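Prolyl-tRNA synthetase (Giardia lamblia ATCC 50803, PDB 3IAL) probably attaches L-proline to tRNA(Pro) at the expense of ATP, passing through the prolyl-adenylate intermediate bound here. Local coordinates at residues V228-T238 / I273-I284; F24-M32 / N158-R166. All coordinates share one frame; numbering follows the deposited sequence.

Both contacts are largely buried, their centres about 11 Å apart, and both touch the prolyl-adenylate. Contact 1 lies nearer the centre of the chain and joins the hairpin of strands 222-229 and 235-245 to the end of strand 263-274 and helix 276-285; its chemistry runs from polar ligand binding at the adenylate to sulfur and aliphatic packing farther along the helix. Contact 2 sets helix 24-34 against the loop between strands 143-152 and 167-177, with an apolar centre around Phe28 and a salt bridge at its more exposed margin. They meet directly: Arg276 NE bonds Ile163 O, Thr275 OG1 bonds Leu162 O, and Ser283 packs on Phe24 and Phe28.

Contact 1: residues V228-T238 / I273-I284; sequences VVMPCGRVLQT and ISTRVLACALSI. With PR8 (5'-O-[(R)-hydroxy{[(2S)-pyrrolidin-2-ylcarbonyl]oxy}phosphoryl]adenosine), chain H.
In the adenylate site of the class II synthetase core, Arg276 of helix 276-285 lies against strand 235-245. Its chain runs extended from CG to NE, which lays the guanidinium between protein and ligand: Leu236 CD1 sits 3.6 Å above one face and PR8 C4 of the adenine 3.6 Å above the opposite one. At the edge, NH1 donates to Gln237 O over 2.8 Å (158° at the hydrogen), in the carbonyl plane and on a lone pair. Gln237 O also accepts from the ribose O2', while Gln237 NE2 reaches O3'; Arg211 holds Gln237 OE1. The NH1 bond at the edge helps fix the turn of the sandwiched group. Ser274 OG gives its proton to adenine N3 (2.9 Å) and accepts the capping bond from Arg276 N; a water ties Ser274 N to Thr238 O and O2'.

Farther along the helix the contact turns apolar. Cys280 SG, anti to its carbonyl carbon (chi1 -72°), packs against both strands of the hairpin, 3.5 Å from Val228 CG1 and near Leu236 CD2. Thr238 OG1 donates to Leu236 O from above the carbonyl plane, while Thr238 CG2 packs on Val277 CG2. The bent chain of Met230 brings CE 3.4 Å from Ser283 OG, which donates to Ala279 O one helical turn back. An arginine lying over the adenine with one guanidinium face, in the helix that follows the last core strand, is the motif 3 arrangement of class II aminoacyl-tRNA synthetases.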
loop_
_atom_site.group_PDB
_atom_site.type_symbol
_atom_site.label_atom_id
_atom_site.label_comp_id
_atom_site.label_asym_id
_atom_site.label_seq_id
_atom_site.Cartn_x
_atom_site.Cartn_y
_atom_site.Cartn_z
ATOM N N VAL B 228 13.336 -21.038 5.942
ATOM C CA VAL B 228 12.138 -21.861 5.827
ATOM C C VAL B 228 12.397 -23.049 4.905
ATOM O O VAL B 228 12.800 -22.871 3.772
ATOM C CB VAL B 228 10.965 -21.044 5.282
ATOM C CG1 VAL B 228 9.767 -21.946 4.979
ATOM C CG2 VAL B 228 10.581 -19.939 6.271
ATOM N N VAL B 229 12.153 -24.258 5.394
ATOM C CA VAL B 229 12.266 -25.442 4.553
ATOM C C VAL B 229 11.150 -25.465 3.498
ATOM O O VAL B 229 9.964 -25.423 3.828
ATOM C CB VAL B 229 12.217 -26.739 5.365
ATOM C CG1 VAL B 229 12.343 -27.938 4.426
ATOM C CG2 VAL B 229 13.313 -26.749 6.427
ATOM N N MET B 230 11.555 -25.523 2.232
ATOM C CA MET B 230 10.634 -25.592 1.103
ATOM C C MET B 230 10.438 -27.050 0.673
ATOM O O MET B 230 11.248 -27.912 1.037
ATOM C CB MET B 230 11.186 -24.758 -0.050
ATOM C CG MET B 230 11.271 -23.269 0.286
ATOM S SD MET B 230 9.660 -22.465 0.232
ATOM C CE MET B 230 9.395 -22.405 -1.532
ATOM N N PRO B 231 9.371 -27.337 -0.097
ATOM C CA PRO B 231 9.074 -28.734 -0.472
ATOM C C PRO B 231 10.176 -29.456 -1.246
ATOM O O PRO B 231 10.211 -30.672 -1.225
ATOM C CB PRO B 231 7.805 -28.617 -1.329
ATOM C CG PRO B 231 7.170 -27.348 -0.900
ATOM C CD PRO B 231 8.291 -26.420 -0.514
ATOM N N CYS B 232 11.062 -28.717 -1.910
ATOM C CA CYS B 232 12.212 -29.305 -2.610
ATOM C C CYS B 232 13.330 -29.732 -1.653
ATOM O O CYS B 232 14.228 -30.451 -2.053
ATOM C CB CYS B 232 12.780 -28.317 -3.632
ATOM S SG CYS B 232 13.303 -26.706 -2.916
ATOM N N GLY B 233 13.287 -29.277 -0.401
ATOM C CA GLY B 233 14.313 -29.623 0.575
ATOM C C GLY B 233 15.385 -28.565 0.764
ATOM O O GLY B 233 16.214 -28.683 1.669
ATOM N N ARG B 234 15.391 -27.539 -0.087
ATOM C CA ARG B 234 16.237 -26.367 0.137
ATOM C C ARG B 234 15.546 -25.454 1.131
ATOM O O ARG B 234 14.323 -25.520 1.287
ATOM C CB ARG B 234 16.459 -25.570 -1.141
ATOM C CG ARG B 234 17.086 -26.305 -2.300
ATOM C CD ARG B 234 17.440 -25.296 -3.390
ATOM N NE ARG B 234 17.728 -25.929 -4.674
ATOM C CZ ARG B 234 16.809 -26.422 -5.507
ATOM N NH1 ARG B 234 15.511 -26.379 -5.205
ATOM N NH2 ARG B 234 17.196 -26.975 -6.655
ATOM N N VAL B 235 16.322 -24.603 1.796
ATOM C CA VAL B 235 15.759 -23.562 2.665
ATOM C C VAL B 235 15.732 -22.208 1.937
ATOM O O VAL B 235 16.586 -21.916 1.094
ATOM C CB VAL B 235 16.549 -23.390 3.981
ATOM C CG1 VAL B 235 16.475 -24.651 4.828
ATOM C CG2 VAL B 235 18.005 -22.988 3.694
ATOM N N LEU B 236 14.755 -21.386 2.298
ATOM C CA LEU B 236 14.597 -20.057 1.750
ATOM C C LEU B 236 14.675 -19.048 2.888
ATOM O O LEU B 236 13.886 -19.128 3.830
ATOM C CB LEU B 236 13.228 -19.975 1.063
ATOM C CG LEU B 236 12.895 -18.693 0.300
ATOM C CD1 LEU B 236 13.860 -18.518 -0.871
ATOM C CD2 LEU B 236 11.448 -18.725 -0.178
ATOM N N GLN B 237 15.613 -18.102 2.820
ATOM C CA GLN B 237 15.694 -17.046 3.831
ATOM C C GLN B 237 14.531 -16.101 3.613
ATOM O O GLN B 237 14.461 -15.407 2.599
ATOM C CB GLN B 237 17.013 -16.269 3.780
ATOM C CG GLN B 237 17.113 -15.201 4.864
ATOM C CD GLN B 237 18.334 -14.318 4.738
ATOM O OE1 GLN B 237 19.443 -14.802 4.536
ATOM N NE2 GLN B 237 18.137 -13.013 4.872
ATOM N N THR B 238 13.635 -16.063 4.587
ATOM C CA THR B 238 12.318 -15.443 4.438
ATOM C C THR B 238 12.106 -14.279 5.411
ATOM O O THR B 238 11.147 -13.524 5.285
ATOM C CB THR B 238 11.246 -16.538 4.618
ATOM O OG1 THR B 238 11.483 -17.564 3.642
ATOM C CG2 THR B 238 9.821 -16.004 4.459
ATOM N N ILE B 273 11.085 -8.278 5.208
ATOM C CA ILE B 273 10.350 -9.399 4.619
ATOM C C ILE B 273 9.899 -9.019 3.206
ATOM O O ILE B 273 9.570 -7.866 2.933
ATOM C CB ILE B 273 9.128 -9.843 5.461
ATOM C CG1 ILE B 273 8.142 -8.691 5.683
ATOM C CG2 ILE B 273 9.585 -10.423 6.782
ATOM C CD1 ILE B 273 6.718 -9.158 6.051
ATOM N N SER B 274 9.911 -9.996 2.309
ATOM C CA SER B 274 9.601 -9.769 0.919
ATOM C C SER B 274 8.503 -10.732 0.450
ATOM O O SER B 274 7.832 -11.371 1.268
ATOM C CB SER B 274 10.867 -9.977 0.095
ATOM O OG SER B 274 11.141 -11.363 -0.055
ATOM N N THR B 275 8.354 -10.829 -0.871
ATOM C CA THR B 275 7.447 -11.770 -1.537
ATOM C C THR B 275 7.742 -13.246 -1.234
ATOM O O THR B 275 6.902 -14.120 -1.493
ATOM C CB THR B 275 7.546 -11.605 -3.059
ATOM O OG1 THR B 275 8.909 -11.782 -3.464
ATOM C CG2 THR B 275 7.056 -10.222 -3.494
ATOM N N ARG B 276 8.936 -13.524 -0.715
ATOM C CA ARG B 276 9.296 -14.872 -0.255
ATOM C C ARG B 276 8.365 -15.438 0.818
ATOM O O ARG B 276 8.211 -16.649 0.917
ATOM C CB ARG B 276 10.730 -14.883 0.278
ATOM C CG ARG B 276 11.752 -14.723 -0.803
ATOM C CD ARG B 276 13.139 -14.761 -0.231
ATOM N NE ARG B 276 14.129 -14.972 -1.271
ATOM C CZ ARG B 276 15.420 -15.168 -1.060
ATOM N NH1 ARG B 276 15.915 -15.180 0.179
ATOM N NH2 ARG B 276 16.222 -15.363 -2.104
ATOM N N VAL B 277 7.767 -14.572 1.634
ATOM C CA VAL B 277 6.787 -15.006 2.638
ATOM C C VAL B 277 5.594 -15.669 1.933
ATOM O O VAL B 277 5.167 -16.766 2.317
ATOM C CB VAL B 277 6.292 -13.836 3.510
ATOM C CG1 VAL B 277 5.301 -14.325 4.570
ATOM C CG2 VAL B 277 7.463 -13.114 4.175
ATOM N N LEU B 278 5.084 -15.003 0.891
ATOM C CA LEU B 278 4.015 -15.551 0.058
ATOM C C LEU B 278 4.478 -16.846 -0.615
ATOM O O LEU B 278 3.757 -17.839 -0.607
ATOM C CB LEU B 278 3.560 -14.527 -0.988
ATOM C CG LEU B 278 2.421 -14.920 -1.934
ATOM C CD1 LEU B 278 1.154 -15.232 -1.148
ATOM C CD2 LEU B 278 2.159 -13.820 -2.975
ATOM N N ALA B 279 5.684 -16.842 -1.172
ATOM C CA ALA B 279 6.259 -18.058 -1.751
ATOM C C ALA B 279 6.154 -19.240 -0.775
ATOM O O ALA B 279 5.720 -20.326 -1.165
ATOM C CB ALA B 279 7.702 -17.835 -2.157
ATOM N N CYS B 280 6.537 -19.016 0.482
ATOM C CA CYS B 280 6.496 -20.064 1.519
ATOM C C CYS B 280 5.080 -20.589 1.772
ATOM O O CYS B 280 4.839 -21.787 1.696
ATOM C CB CYS B 280 7.084 -19.556 2.838
ATOM S SG CYS B 280 8.875 -19.360 2.840
ATOM N N ALA B 281 4.157 -19.680 2.058
ATOM C CA ALA B 281 2.762 -20.029 2.343
ATOM C C ALA B 281 2.125 -20.823 1.208
ATOM O O ALA B 281 1.404 -21.788 1.454
ATOM C CB ALA B 281 1.957 -18.782 2.604
ATOM N N LEU B 282 2.388 -20.419 -0.034
ATOM C CA LEU B 282 1.785 -21.103 -1.180
ATOM C C LEU B 282 2.411 -22.481 -1.359
ATOM O O LEU B 282 1.711 -23.459 -1.612
ATOM C CB LEU B 282 1.937 -20.287 -2.461
ATOM C CG LEU B 282 1.287 -18.892 -2.499
ATOM C CD1 LEU B 282 1.478 -18.309 -3.878
ATOM C CD2 LEU B 282 -0.192 -18.886 -2.116
ATOM N N SER B 283 3.728 -22.542 -1.200
ATOM C CA SER B 283 4.500 -23.731 -1.542
ATOM C C SER B 283 4.295 -24.851 -0.531
ATOM O O SER B 283 4.164 -26.023 -0.904
ATOM C CB SER B 283 5.987 -23.380 -1.641
ATOM O OG SER B 283 6.246 -22.510 -2.743
ATOM N N ILE B 284 4.266 -24.477 0.743
ATOM C CA ILE B 284 4.183 -25.436 1.830
ATOM C C ILE B 284 2.790 -26.059 1.938
ATOM O O ILE B 284 2.664 -27.262 2.169
ATOM C CB ILE B 284 4.575 -24.794 3.165
ATOM C CG1 ILE B 284 6.063 -24.417 3.139
ATOM C CG2 ILE B 284 4.274 -25.754 4.315
ATOM C CD1 ILE B 284 6.550 -23.640 4.345
HETATM C C PR8 H . 17.853 -6.546 4.551
HETATM N N PR8 H . 17.728 -4.139 4.724
HETATM O O PR8 H . 17.900 -6.332 3.338
HETATM P P PR8 H . 17.878 -8.989 4.092
HETATM N N1 PR8 H . 13.879 -11.908 -4.266
HETATM C C2 PR8 H . 12.911 -11.960 -3.358
HETATM N N3 PR8 H . 13.133 -11.694 -2.068
HETATM C C4 PR8 H . 14.347 -11.365 -1.631
HETATM C C5 PR8 H . 15.388 -11.310 -2.552
HETATM C C6 PR8 H . 15.133 -11.586 -3.893
HETATM N N6 PR8 H . 16.118 -11.529 -4.790
HETATM N N7 PR8 H . 16.486 -10.966 -1.891
HETATM C C8 PR8 H . 16.159 -10.810 -0.606
HETATM N N9 PR8 H . 14.853 -11.060 -0.436
HETATM C CA PR8 H . 17.721 -5.376 5.524
HETATM C CB PR8 H . 16.366 -5.453 6.208
HETATM C CD PR8 H . 16.589 -3.335 5.151
HETATM C CG PR8 H . 15.525 -4.384 5.496
HETATM C "C1'" PR8 H . 14.134 -10.988 0.876
HETATM O O10 PR8 H . 17.933 -7.767 5.146
HETATM O O1P PR8 H . 19.124 -9.133 3.295
HETATM C "C2'" PR8 H . 14.576 -12.102 1.857
HETATM O "O2'" PR8 H . 13.436 -12.613 2.564
HETATM O O2P PR8 H . 17.628 -10.298 4.988
HETATM C "C3'" PR8 H . 15.428 -11.352 2.854
HETATM O "O3'" PR8 H . 15.458 -12.046 4.103
HETATM C "C4'" PR8 H . 14.564 -10.109 2.959
HETATM O "O4'" PR8 H . 14.441 -9.736 1.568
HETATM C "C5'" PR8 H . 15.287 -9.070 3.787
HETATM O "O5'" PR8 H . 16.547 -8.779 3.214
HETATM O O HOH W 1 10.854 -12.712 2.890
#

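Contact 2: residues F24-M32 / N158-R166; sequences FADWFDAIM and NTKPLIRVR. With PR8 (5'-O-[(R)-hydroxy{[(2S)-pyrrolidin-2-ylcarbonyl]oxy}phosphoryl]adenosine), chain H.
Phe28 and Lys160 cross at a slant, the aliphatic part of the lysine running past the ring so that Lys160 CE comes 3.5 Å from Phe28 CD2. A bend at the last torsion (chi4 80°) turns NZ to the helix, where it forms a salt bridge with Asp29 OD1 at 3.0 Å, met from above the carboxylate plane, and a weak bond to Ala25 O. The two side chains of the ion pair stand roughly perpendicular. The Phe28 ring is held on both faces: Ile163 CD1 makes a CH-pi contact, 4.2 Å from the centroid and 24° off the normal, while Met32 CE lies over the other face. Pro161 O approaches the ring edge, 3.3 Å from CE2.

Ile163 and Arg164 both face Lys160 in a classic beta bulge, within the loop joining strands 143-152 and 167-177, the motif 2 loop of class II synthetases. Beyond the bulge, Val165 N and O make weak bonds to adenine N1 and N6. Arg164 grips Asn158 O side-on through NE and NH2. Met32, bent at chi2 and chi3, lays SD across Leu162 CD1 (3.9 Å) and beside Pro161 CB, and Val38 touches both Met32 and Pro161.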
loop_
_atom_site.group_PDB
_atom_site.type_symbol
_atom_site.label_atom_id
_atom_site.label_comp_id
_atom_site.label_asym_id
_atom_site.label_seq_id
_atom_site.Cartn_x
_atom_site.Cartn_y
_atom_site.Cartn_z
ATOM N N PHE B 24 8.630 -30.289 -7.023
ATOM C CA PHE B 24 8.273 -28.956 -6.533
ATOM C C PHE B 24 8.573 -27.811 -7.493
ATOM O O PHE B 24 7.725 -26.961 -7.706
ATOM C CB PHE B 24 8.918 -28.624 -5.188
ATOM C CG PHE B 24 8.636 -27.215 -4.754
ATOM C CD1 PHE B 24 7.349 -26.842 -4.402
ATOM C CD2 PHE B 24 9.628 -26.247 -4.778
ATOM C CE1 PHE B 24 7.066 -25.525 -4.037
ATOM C CE2 PHE B 24 9.353 -24.939 -4.406
ATOM C CZ PHE B 24 8.068 -24.580 -4.041
ATOM N N ALA B 25 9.789 -27.778 -8.030
ATOM C CA ALA B 25 10.227 -26.729 -8.961
ATOM C C ALA B 25 9.264 -26.582 -10.145
ATOM O O ALA B 25 8.891 -25.472 -10.514
ATOM C CB ALA B 25 11.650 -27.016 -9.463
ATOM N N ASP B 26 8.852 -27.704 -10.721
ATOM C CA ASP B 26 7.852 -27.699 -11.804
ATOM C C ASP B 26 6.444 -27.348 -11.316
ATOM O O ASP B 26 5.699 -26.664 -12.009
ATOM C CB ASP B 26 7.820 -29.048 -12.508
ATOM C CG ASP B 26 9.097 -29.333 -13.261
ATOM O OD1 ASP B 26 9.802 -28.368 -13.615
ATOM O OD2 ASP B 26 9.390 -30.517 -13.495
ATOM N N TRP B 27 6.094 -27.834 -10.129
ATOM C CA TRP B 27 4.807 -27.538 -9.509
ATOM C C TRP B 27 4.659 -26.039 -9.310
ATOM O O TRP B 27 3.627 -25.448 -9.656
ATOM C CB TRP B 27 4.708 -28.280 -8.177
ATOM C CG TRP B 27 3.437 -28.090 -7.459
ATOM C CD1 TRP B 27 2.333 -28.893 -7.511
ATOM C CD2 TRP B 27 3.132 -27.038 -6.550
ATOM N NE1 TRP B 27 1.349 -28.396 -6.684
ATOM C CE2 TRP B 27 1.811 -27.251 -6.092
ATOM C CE3 TRP B 27 3.844 -25.937 -6.069
ATOM C CZ2 TRP B 27 1.198 -26.405 -5.181
ATOM C CZ3 TRP B 27 3.222 -25.087 -5.161
ATOM C CH2 TRP B 27 1.917 -25.319 -4.738
ATOM N N PHE B 28 5.704 -25.425 -8.766
ATOM C CA PHE B 28 5.702 -23.988 -8.473
ATOM C C PHE B 28 5.503 -23.146 -9.728
ATOM O O PHE B 28 4.622 -22.286 -9.761
ATOM C CB PHE B 28 7.005 -23.583 -7.778
ATOM C CG PHE B 28 7.019 -22.165 -7.291
ATOM C CD1 PHE B 28 6.552 -21.852 -6.024
ATOM C CD2 PHE B 28 7.505 -21.139 -8.102
ATOM C CE1 PHE B 28 6.578 -20.538 -5.553
ATOM C CE2 PHE B 28 7.523 -19.823 -7.649
ATOM C CZ PHE B 28 7.059 -19.522 -6.369
ATOM N N ASP B 29 6.312 -23.398 -10.756
ATOM C CA ASP B 29 6.195 -22.666 -12.020
ATOM C C ASP B 29 4.815 -22.808 -12.651
ATOM O O ASP B 29 4.237 -21.816 -13.104
ATOM C CB ASP B 29 7.255 -23.122 -13.026
ATOM C CG ASP B 29 8.654 -22.662 -12.658
ATOM O OD1 ASP B 29 8.803 -21.683 -11.887
ATOM O OD2 ASP B 29 9.609 -23.298 -13.144
ATOM N N ALA B 30 4.283 -24.031 -12.672
ATOM C CA ALA B 30 2.974 -24.278 -13.266
ATOM C C ALA B 30 1.845 -23.602 -12.451
ATOM O O ALA B 30 0.957 -22.964 -13.022
ATOM C CB ALA B 30 2.720 -25.782 -13.409
ATOM N N ILE B 31 1.886 -23.717 -11.128
ATOM C CA ILE B 31 0.852 -23.080 -10.308
ATOM C C ILE B 31 0.894 -21.543 -10.421
ATOM O O ILE B 31 -0.155 -20.911 -10.409
ATOM C CB ILE B 31 0.871 -23.554 -8.826
ATOM C CG1 ILE B 31 -0.495 -23.311 -8.164
ATOM C CG2 ILE B 31 1.988 -22.856 -8.035
ATOM C CD1 ILE B 31 -1.708 -23.836 -8.976
ATOM N N MET B 32 2.088 -20.952 -10.564
ATOM C CA MET B 32 2.217 -19.494 -10.758
ATOM C C MET B 32 1.382 -19.043 -11.945
ATOM O O MET B 32 0.664 -18.038 -11.865
ATOM C CB MET B 32 3.667 -19.061 -11.021
ATOM C CG MET B 32 4.623 -19.078 -9.843
ATOM S SD MET B 32 4.178 -18.002 -8.473
ATOM C CE MET B 32 3.565 -19.219 -7.317
ATOM N N ASN B 158 19.200 -16.631 -12.543
ATOM C CA ASN B 158 18.175 -17.681 -12.515
ATOM C C ASN B 158 16.946 -17.228 -11.735
ATOM O O ASN B 158 16.718 -17.658 -10.596
ATOM C CB ASN B 158 18.732 -18.969 -11.902
ATOM C CG ASN B 158 19.811 -19.597 -12.751
ATOM O OD1 ASN B 158 19.720 -19.621 -13.985
ATOM N ND2 ASN B 158 20.846 -20.118 -12.095
ATOM N N THR B 159 16.170 -16.346 -12.349
ATOM C CA THR B 159 15.043 -15.726 -11.673
ATOM C C THR B 159 13.871 -16.710 -11.532
ATOM O O THR B 159 13.617 -17.527 -12.414
ATOM C CB THR B 159 14.574 -14.438 -12.397
ATOM O OG1 THR B 159 14.017 -14.762 -13.672
ATOM C CG2 THR B 159 15.734 -13.462 -12.595
ATOM N N LYS B 160 13.181 -16.621 -10.400
ATOM C CA LYS B 160 12.004 -17.425 -10.114
ATOM C C LYS B 160 11.026 -16.486 -9.416
ATOM O O LYS B 160 11.403 -15.830 -8.441
ATOM C CB LYS B 160 12.385 -18.611 -9.205
ATOM C CG LYS B 160 11.285 -19.682 -8.989
ATOM C CD LYS B 160 11.909 -21.024 -8.536
ATOM C CE LYS B 160 10.876 -22.160 -8.334
ATOM N NZ LYS B 160 10.411 -22.858 -9.603
ATOM N N PRO B 161 9.777 -16.391 -9.911
ATOM C CA PRO B 161 8.789 -15.499 -9.294
ATOM C C PRO B 161 8.720 -15.626 -7.775
ATOM O O PRO B 161 8.741 -16.740 -7.251
ATOM C CB PRO B 161 7.469 -15.953 -9.924
ATOM C CG PRO B 161 7.860 -16.438 -11.245
ATOM C CD PRO B 161 9.215 -17.077 -11.079
ATOM N N LEU B 162 8.655 -14.480 -7.092
ATOM C CA LEU B 162 8.519 -14.398 -5.634
ATOM C C LEU B 162 9.800 -14.741 -4.864
ATOM O O LEU B 162 10.048 -14.169 -3.811
ATOM C CB LEU B 162 7.363 -15.268 -5.116
ATOM C CG LEU B 162 6.018 -15.167 -5.828
ATOM C CD1 LEU B 162 5.006 -16.052 -5.152
ATOM C CD2 LEU B 162 5.521 -13.728 -5.845
ATOM N N ILE B 163 10.600 -15.662 -5.386
ATOM C CA ILE B 163 11.731 -16.242 -4.658
ATOM C C ILE B 163 13.049 -15.542 -5.005
ATOM O O ILE B 163 13.822 -15.222 -4.118
ATOM C CB ILE B 163 11.818 -17.776 -4.938
ATOM C CG1 ILE B 163 10.695 -18.503 -4.193
ATOM C CG2 ILE B 163 13.171 -18.349 -4.548
ATOM C CD1 ILE B 163 10.463 -19.910 -4.670
ATOM N N ARG B 164 13.299 -15.322 -6.292
ATOM C CA ARG B 164 14.512 -14.644 -6.756
ATOM C C ARG B 164 14.167 -13.764 -7.946
ATOM O O ARG B 164 14.139 -14.240 -9.070
ATOM C CB ARG B 164 15.591 -15.647 -7.192
ATOM C CG ARG B 164 16.428 -16.237 -6.074
ATOM C CD ARG B 164 17.728 -16.828 -6.638
ATOM N NE ARG B 164 17.444 -17.803 -7.695
ATOM C CZ ARG B 164 17.380 -19.123 -7.532
ATOM N NH1 ARG B 164 17.613 -19.683 -6.347
ATOM N NH2 ARG B 164 17.089 -19.897 -8.575
ATOM N N VAL B 165 13.902 -12.485 -7.686
ATOM C CA VAL B 165 13.512 -11.544 -8.730
ATOM C C VAL B 165 14.421 -10.315 -8.697
ATOM O O VAL B 165 15.160 -10.107 -7.743
ATOM C CB VAL B 165 12.009 -11.140 -8.615
ATOM C CG1 VAL B 165 11.107 -12.309 -9.026
ATOM C CG2 VAL B 165 11.661 -10.658 -7.217
ATOM N N ARG B 166 14.383 -9.519 -9.755
ATOM C CA ARG B 166 15.248 -8.349 -9.858
ATOM C C ARG B 166 14.549 -7.076 -9.372
ATOM O O ARG B 166 15.224 -6.141 -8.952
ATOM C CB ARG B 166 15.786 -8.196 -11.275
ATOM C CG ARG B 166 16.854 -9.243 -11.602
ATOM C CD ARG B 166 17.239 -9.241 -13.062
ATOM N NE ARG B 166 18.108 -8.128 -13.419
ATOM C CZ ARG B 166 18.119 -7.504 -14.604
ATOM N NH1 ARG B 166 17.277 -7.834 -15.583
ATOM N NH2 ARG B 166 18.971 -6.515 -14.805
HETATM C C PR8 H . 17.853 -6.546 4.551
HETATM N N PR8 H . 17.728 -4.139 4.724
HETATM O O PR8 H . 17.900 -6.332 3.338
HETATM P P PR8 H . 17.878 -8.989 4.092
HETATM N N1 PR8 H . 13.879 -11.908 -4.266
HETATM C C2 PR8 H . 12.911 -11.960 -3.358
HETATM N N3 PR8 H . 13.133 -11.694 -2.068
HETATM C C4 PR8 H . 14.347 -11.365 -1.631
HETATM C C5 PR8 H . 15.388 -11.310 -2.552
HETATM C C6 PR8 H . 15.133 -11.586 -3.893
HETATM N N6 PR8 H . 16.118 -11.529 -4.790
HETATM N N7 PR8 H . 16.486 -10.966 -1.891
HETATM C C8 PR8 H . 16.159 -10.810 -0.606
HETATM N N9 PR8 H . 14.853 -11.060 -0.436
HETATM C CA PR8 H . 17.721 -5.376 5.524
HETATM C CB PR8 H . 16.366 -5.453 6.208
HETATM C CD PR8 H . 16.589 -3.335 5.151
HETATM C CG PR8 H . 15.525 -4.384 5.496
HETATM C "C1'" PR8 H . 14.134 -10.988 0.876
HETATM O O10 PR8 H . 17.933 -7.767 5.146
HETATM O O1P PR8 H . 19.124 -9.133 3.295
HETATM C "C2'" PR8 H . 14.576 -12.102 1.857
HETATM O "O2'" PR8 H . 13.436 -12.613 2.564
HETATM O O2P PR8 H . 17.628 -10.298 4.988
HETATM C "C3'" PR8 H . 15.428 -11.352 2.854
HETATM O "O3'" PR8 H . 15.458 -12.046 4.103
HETATM C "C4'" PR8 H . 14.564 -10.109 2.959
HETATM O "O4'" PR8 H . 14.441 -9.736 1.568
HETATM C "C5'" PR8 H . 15.287 -9.070 3.787
HETATM O "O5'" PR8 H . 16.547 -8.779 3.214
#